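Local coordinates for uncharacterized protein Q99UF4 (Staphylococcus aureus, PDB 3B2N), which probably acts as a LuxR-family DNA-binding response regulator that controls transcription under the direction of its CheY-like receiver domain, at residues E70-H75 / V97-A102. Numbering follows the deposited sequence.
Sequences EIRKKH and VNDVDA
With CG set beside the backbone N (chi1 -63°) and the chain bent at chi2 (-65°), Arg72 carries its guanidinium off the last turn of helix 64-73 to Asp99 and Asp101, where Asp101 holds its own carboxylate beside its backbone N. The guanidinium grips Asp99 side-on, both donors converging on one carbonyl oxygen: Arg72 NE lies 2.9 Å from Asp99 O, and Arg72 NH1 lies 2.8 Å from the same atom. Asp99 O is close to the guanidinium plane, but NE stands well above the plane of the carbonyl, whereas NH1 is only slightly tilted from it. Arg72 NH1 also forms a salt bridge with Asp101, 2.7 Å from Asp101 OD2; OD2 is met from above the carboxylate plane, and the two flat groups are turned 67° apart. The carboxylate of Asp99 contributes charge alone, because OD1, 3.4 Å from Arg72 NE, lies well out of the guanidinium plane and no N-H points at it. Nearer the helix, Arg72 CG rests 3.4 Å from Asn98 O. Two bonds along the NE/NH1 edge, a third from the other N-H of NH1 to Asp101 OD2 and a fourth from NH2 to Ile78 O probably leave the guanidinium little freedom to rotate. The contact ties together two helix ends, each closed by a Schellman motif with His75 or Asp99 at positive phi. It lies at the surface of the receiver domain's alternating beta-alpha fold, joining helix 64-73 to the loop between helix 89-97 and edge strand 102-105, while Asp101 OD2 also accepts from Val80 N on the adjacent strand 79-84.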
ATOM      1  N   GLU A  70     -10.146  -7.571   1.031  1.00 32.11           N
ATOM      2  CA  GLU A  70     -11.381  -7.130   0.365  1.00 32.52           C
ATOM      3  C   GLU A  70     -11.153  -6.843  -1.108  1.00 31.50           C
ATOM      4  O   GLU A  70     -12.013  -7.136  -1.939  1.00 30.32           O
ATOM      5  CB  GLU A  70     -11.996  -5.897   1.042  1.00 33.69           C
ATOM      6  CG  GLU A  70     -13.443  -5.686   0.649  1.00 69.92           C
ATOM      7  CD  GLU A  70     -14.060  -4.508   1.355  1.00 50.86           C
ATOM      8  OE1 GLU A  70     -13.729  -4.278   2.545  1.00 72.58           O
ATOM      9  OE2 GLU A  70     -14.888  -3.807   0.723  1.00 74.59           O
ATOM     10  N   ILE A  71     -10.002  -6.251  -1.432  1.00 31.59           N
ATOM     11  CA  ILE A  71      -9.625  -6.001  -2.846  1.00 31.52           C
ATOM     12  C   ILE A  71      -9.592  -7.334  -3.612  1.00 33.82           C
ATOM     13  O   ILE A  71     -10.012  -7.413  -4.800  1.00 34.43           O
ATOM     14  CB  ILE A  71      -8.235  -5.313  -2.902  1.00 31.78           C
ATOM     15  CG1 ILE A  71      -8.330  -3.909  -2.335  1.00 29.15           C
ATOM     16  CG2 ILE A  71      -7.649  -5.224  -4.358  1.00 32.71           C
ATOM     17  CD1 ILE A  71      -6.952  -3.293  -2.074  1.00 30.17           C
ATOM     18  N   ARG A  72      -9.101  -8.383  -2.948  1.00 33.53           N
ATOM     19  CA  ARG A  72      -9.014  -9.685  -3.626  1.00 35.43           C
ATOM     20  C   ARG A  72     -10.387 -10.344  -3.738  1.00 36.55           C
ATOM     21  O   ARG A  72     -10.722 -10.815  -4.795  1.00 36.73           O
ATOM     22  CB  ARG A  72      -8.002 -10.621  -2.966  1.00 34.67           C
ATOM     23  CG  ARG A  72      -6.585 -10.072  -3.022  1.00 32.00           C
ATOM     24  CD  ARG A  72      -6.010  -9.948  -4.414  1.00 32.02           C
ATOM     25  NE  ARG A  72      -4.597  -9.561  -4.388  1.00 35.72           N
ATOM     26  CZ  ARG A  72      -4.087  -8.528  -5.055  1.00 31.32           C
ATOM     27  NH1 ARG A  72      -2.793  -8.256  -4.949  1.00 33.00           N
ATOM     28  NH2 ARG A  72      -4.869  -7.773  -5.837  1.00 35.32           N
ATOM     29  N   LYS A  73     -11.192 -10.316  -2.673  1.00 38.60           N
ATOM     30  CA  LYS A  73     -12.557 -10.854  -2.728  1.00 40.30           C
ATOM     31  C   LYS A  73     -13.300 -10.256  -3.920  1.00 40.00           C
ATOM     32  O   LYS A  73     -14.020 -10.961  -4.623  1.00 41.46           O
ATOM     33  CB  LYS A  73     -13.337 -10.599  -1.417  1.00 42.39           C
ATOM     34  CG  LYS A  73     -12.756 -11.284  -0.139  1.00 85.13           C
ATOM     35  CD  LYS A  73     -13.055 -12.812   0.007  1.00 58.23           C
ATOM     36  CE  LYS A  73     -12.369 -13.405   1.283  1.00 86.64           C
ATOM     37  NZ  LYS A  73     -12.465 -14.913   1.486  1.00 58.00           N
ATOM     38  N   LYS A  74     -13.088  -8.971  -4.179  1.00 38.06           N
ATOM     39  CA  LYS A  74     -13.819  -8.277  -5.236  1.00 36.72           C
ATOM     40  C   LYS A  74     -13.132  -8.305  -6.580  1.00 36.14           C
ATOM     41  O   LYS A  74     -13.609  -7.677  -7.519  1.00 36.35           O
ATOM     42  CB  LYS A  74     -14.045  -6.819  -4.869  1.00 36.40           C
ATOM     43  CG  LYS A  74     -14.888  -6.599  -3.651  1.00 54.10           C
ATOM     44  CD  LYS A  74     -15.061  -5.119  -3.477  1.00 45.75           C
ATOM     45  CE  LYS A  74     -16.393  -4.787  -2.830  1.00 57.32           C
ATOM     46  NZ  LYS A  74     -16.155  -4.192  -1.490  1.00 51.77           N
ATOM     47  N   HIS A  75     -11.985  -8.970  -6.662  1.00 36.41           N
ATOM     48  CA  HIS A  75     -11.250  -9.096  -7.933  1.00 37.43           C
ATOM     49  C   HIS A  75     -10.898  -7.775  -8.608  1.00 38.02           C
ATOM     50  O   HIS A  75     -10.960  -7.671  -9.830  1.00 39.53           O
ATOM     51  CB  HIS A  75     -12.033  -9.993  -8.908  1.00 35.98           C
ATOM     52  CG  HIS A  75     -12.143 -11.397  -8.428  1.00 34.26           C
ATOM     53  ND1 HIS A  75     -11.051 -12.239  -8.366  1.00 33.32           N
ATOM     54  CD2 HIS A  75     -13.192 -12.097  -7.931  1.00 37.24           C
ATOM     55  CE1 HIS A  75     -11.426 -13.402  -7.872  1.00 34.82           C
ATOM     56  NE2 HIS A  75     -12.726 -13.352  -7.620  1.00 33.76           N
ATOM     57  N   VAL A  97      -0.947 -15.366   2.024  1.00 24.63           N
ATOM     58  CA  VAL A  97      -2.154 -16.189   1.826  1.00 21.85           C
ATOM     59  C   VAL A  97      -3.236 -15.328   1.126  1.00 24.18           C
ATOM     60  O   VAL A  97      -4.013 -15.827   0.334  1.00 25.11           O
ATOM     61  CB  VAL A  97      -2.672 -16.869   3.138  1.00 18.83           C
ATOM     62  CG1 VAL A  97      -3.300 -15.865   4.116  1.00 23.54           C
ATOM     63  CG2 VAL A  97      -3.765 -17.888   2.805  1.00 20.39           C
ATOM     64  N   ASN A  98      -3.219 -14.021   1.388  1.00 27.10           N
ATOM     65  CA  ASN A  98      -4.159 -13.092   0.752  1.00 28.59           C
ATOM     66  C   ASN A  98      -3.695 -12.528  -0.557  1.00 29.66           C
ATOM     67  O   ASN A  98      -4.226 -11.527  -0.999  1.00 31.49           O
ATOM     68  CB  ASN A  98      -4.463 -11.958   1.726  1.00 26.89           C
ATOM     69  CG  ASN A  98      -5.518 -12.373   2.736  1.00 39.18           C
ATOM     70  OD1 ASN A  98      -6.680 -12.514   2.375  1.00 34.82           O
ATOM     71  ND2 ASN A  98      -5.117 -12.616   3.985  1.00 28.52           N
ATOM     72  N   ASP A  99      -2.674 -13.136  -1.138  1.00 29.21           N
ATOM     73  CA  ASP A  99      -2.201 -12.769  -2.468  1.00 31.69           C
ATOM     74  C   ASP A  99      -1.679 -11.305  -2.605  1.00 33.35           C
ATOM     75  O   ASP A  99      -1.983 -10.590  -3.601  1.00 34.45           O
ATOM     76  CB  ASP A  99      -3.297 -13.056  -3.496  1.00 32.19           C
ATOM     77  CG  ASP A  99      -2.810 -12.913  -4.932  1.00 44.63           C
ATOM     78  OD1 ASP A  99      -3.638 -12.540  -5.795  1.00 36.54           O
ATOM     79  OD2 ASP A  99      -1.603 -13.150  -5.190  1.00 35.02           O
ATOM     80  N   VAL A 100      -0.891 -10.865  -1.628  1.00 31.60           N
ATOM     81  CA  VAL A 100      -0.260  -9.535  -1.676  1.00 31.39           C
ATOM     82  C   VAL A 100       0.734  -9.518  -2.864  1.00 32.32           C
ATOM     83  O   VAL A 100       1.333 -10.539  -3.171  1.00 31.89           O
ATOM     84  CB  VAL A 100       0.472  -9.200  -0.337  1.00 30.85           C
ATOM     85  CG1 VAL A 100       1.781  -9.982  -0.221  1.00 25.39           C
ATOM     86  CG2 VAL A 100       0.672  -7.648  -0.175  1.00 26.81           C
ATOM     87  N   ASP A 101       0.904  -8.392  -3.548  1.00 30.68           N
ATOM     88  CA  ASP A 101       1.906  -8.385  -4.618  1.00 32.08           C
ATOM     89  C   ASP A 101       3.336  -8.208  -4.100  1.00 32.24           C
ATOM     90  O   ASP A 101       4.279  -8.807  -4.645  1.00 30.65           O
ATOM     91  CB  ASP A 101       1.555  -7.339  -5.666  1.00 32.99           C
ATOM     92  CG  ASP A 101       0.255  -7.668  -6.346  1.00 33.63           C
ATOM     93  OD1 ASP A 101       0.211  -8.730  -6.963  1.00 33.49           O
ATOM     94  OD2 ASP A 101      -0.732  -6.931  -6.194  1.00 35.88           O
ATOM     95  N   ALA A 102       3.502  -7.414  -3.046  1.00 31.24           N
ATOM     96  CA  ALA A 102       4.804  -7.323  -2.409  1.00 30.90           C
ATOM     97  C   ALA A 102       4.654  -6.987  -0.928  1.00 31.87           C
ATOM     98  O   ALA A 102       3.713  -6.301  -0.522  1.00 32.70           O
ATOM     99  CB  ALA A 102       5.712  -6.299  -3.131  1.00 29.16           C
TER